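Local structure of Pol protein (Human T-cell leukemia virus type I, 6TJU) at residues Q29-L32 / A38-I41. The protein probably binds DNA through this part, the C-terminal domain of the retroviral integrase, which serves in inserting the viral genome into host DNA. Numbering follows the deposited sequence.
Sequences QEAL and AALI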
ATOM      1  N   GLN A  29       3.346   3.417   2.218  1.00 35.00           N
ATOM      2  CA  GLN A  29       3.887   3.550   0.854  1.00 33.72           C
ATOM      3  C   GLN A  29       2.876   4.326   0.019  1.00 36.98           C
ATOM      4  O   GLN A  29       1.635   4.118   0.163  1.00 38.55           O
ATOM      5  CB  GLN A  29       4.078   2.202   0.141  1.00 36.95           C
ATOM      6  CG  GLN A  29       5.389   1.516   0.395  1.00 42.67           C
ATOM      7  CD  GLN A  29       6.598   2.366   0.088  1.00 46.69           C
ATOM      8  OE1 GLN A  29       6.610   3.261  -0.774  1.00 48.15           O
ATOM      9  NE2 GLN A  29       7.626   2.061   0.839  1.00 42.14           N
ATOM     10  N   GLU A  30       3.385   5.130  -0.891  1.00 37.91           N
ATOM     11  CA  GLU A  30       2.552   5.839  -1.903  1.00 37.25           C
ATOM     12  C   GLU A  30       2.025   4.836  -2.940  1.00 39.80           C
ATOM     13  O   GLU A  30       2.816   4.058  -3.511  1.00 42.41           O
ATOM     14  CB  GLU A  30       3.348   6.952  -2.563  1.00 41.44           C
ATOM     15  CG  GLU A  30       2.546   7.792  -3.541  1.00 45.13           C
ATOM     16  CD  GLU A  30       3.425   8.821  -4.203  1.00 51.00           C
ATOM     17  OE1 GLU A  30       4.654   8.732  -4.068  1.00 50.66           O
ATOM     18  OE2 GLU A  30       2.891   9.685  -4.835  1.00 52.90           O
ATOM     19  N   ALA A  31       0.708   4.806  -3.129  1.00 44.46           N
ATOM     20  CA  ALA A  31       0.049   3.904  -4.101  1.00 44.15           C
ATOM     21  C   ALA A  31       0.402   4.400  -5.502  1.00 47.83           C
ATOM     22  O   ALA A  31       0.453   5.646  -5.718  1.00 49.54           O
ATOM     23  CB  ALA A  31      -1.446   3.819  -3.873  1.00 44.78           C
ATOM     24  N   LEU A  32       0.729   3.463  -6.395  1.00 49.68           N
ATOM     25  CA  LEU A  32       1.112   3.792  -7.785  1.00 45.90           C
ATOM     26  C   LEU A  32      -0.156   3.865  -8.610  1.00 56.35           C
ATOM     27  O   LEU A  32      -0.191   4.645  -9.528  1.00 55.10           O
ATOM     28  CB  LEU A  32       2.031   2.719  -8.350  1.00 50.39           C
ATOM     29  CG  LEU A  32       3.381   2.560  -7.657  1.00 52.28           C
ATOM     30  CD1 LEU A  32       4.190   1.502  -8.354  1.00 52.03           C
ATOM     31  CD2 LEU A  32       4.172   3.873  -7.590  1.00 63.86           C
ATOM     32  N   ALA A  38      -8.737  -2.509  -4.512  1.00 49.73           N
ATOM     33  CA  ALA A  38      -7.275  -2.742  -4.362  1.00 49.14           C
ATOM     34  C   ALA A  38      -6.444  -1.506  -4.719  1.00 43.96           C
ATOM     35  O   ALA A  38      -6.899  -0.682  -5.523  1.00 46.41           O
ATOM     36  CB  ALA A  38      -6.833  -3.935  -5.183  1.00 46.10           C
ATOM     37  N   ALA A  39      -5.246  -1.401  -4.133  1.00 45.33           N
ATOM     38  CA  ALA A  39      -4.249  -0.382  -4.523  1.00 40.92           C
ATOM     39  C   ALA A  39      -2.970  -1.082  -4.968  1.00 46.63           C
ATOM     40  O   ALA A  39      -2.630  -2.186  -4.429  1.00 46.37           O
ATOM     41  CB  ALA A  39      -3.985   0.571  -3.384  1.00 43.43           C
ATOM     42  N   LEU A  40      -2.274  -0.476  -5.927  1.00 45.85           N
ATOM     43  CA  LEU A  40      -0.982  -1.023  -6.414  1.00 47.84           C
ATOM     44  C   LEU A  40       0.142  -0.428  -5.567  1.00 43.87           C
ATOM     45  O   LEU A  40       0.420   0.778  -5.659  1.00 46.41           O
ATOM     46  CB  LEU A  40      -0.805  -0.725  -7.899  1.00 45.96           C
ATOM     47  CG  LEU A  40       0.431  -1.342  -8.530  1.00 46.94           C
ATOM     48  CD1 LEU A  40       0.392  -2.859  -8.487  1.00 53.18           C
ATOM     49  CD2 LEU A  40       0.540  -0.860  -9.951  1.00 50.47           C
ATOM     50  N   ILE A  41       0.745  -1.276  -4.755  1.00 44.82           N
ATOM     51  CA  ILE A  41       1.731  -0.880  -3.722  1.00 46.18           C
ATOM     52  C   ILE A  41       3.094  -1.412  -4.118  1.00 45.66           C
ATOM     53  O   ILE A  41       3.208  -2.580  -4.423  1.00 46.65           O
ATOM     54  CB  ILE A  41       1.336  -1.418  -2.340  1.00 48.41           C
ATOM     55  CG1 ILE A  41      -0.087  -1.018  -1.910  1.00 47.85           C
ATOM     56  CG2 ILE A  41       2.401  -0.979  -1.358  1.00 44.00           C
ATOM     57  CD1 ILE A  41      -0.396   0.477  -2.004  1.00 57.65           C
TER
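L32 and L40 meet through one nearly straight backbone hydrogen bond, from L32 N to L40 O at 2.8 Å with 171° at the hydrogen. L32 N approaches L40 O almost head-on, and the CA of A31, 3.5 Å from the same L40 O, adds a weak C-H...O contact, so two neighbouring residues converge on one carbonyl. L32 CB packs beside this accepting L40 O at 3.7 Å, with CD2 of L40 a looser neighbour of L32 CB at 4.2 Å. L40 extends its CG anti to the backbone N (chi1 -175°), and the second torsion directs CD2 to that CB. Small barrels of the SH3 type, the clan to which this integrase DNA-binding domain belongs, pack one antiparallel sheet against another, and here residues 29-32 carry the chain from strand 26-30 of the first sheet towards strand 33-35, which flanks strand 38-42 in the second. Q33 continues the pairing with L40, while A31 keeps a backbone bond to H11, just before strand 12-15 of the first sheet. On the other face of the pairing from the two leucines, buried A31 CB lies 4.0 Å from I41 CD1 and 4.2 Å from A39 CB. The CB of I41 points away from residues 29-32, yet chi1 of -55° and a similar chi2 fold its longer branch back until CD1 lies by A31. The shorter branch serves a different neighbour, with I41 CG2 3.9 Å from CB of Q29. The Q29 chain bends at its second torsion and carries the amide away from strand 38-42; F15 of strand 12-15 packs against both Q29 and I41.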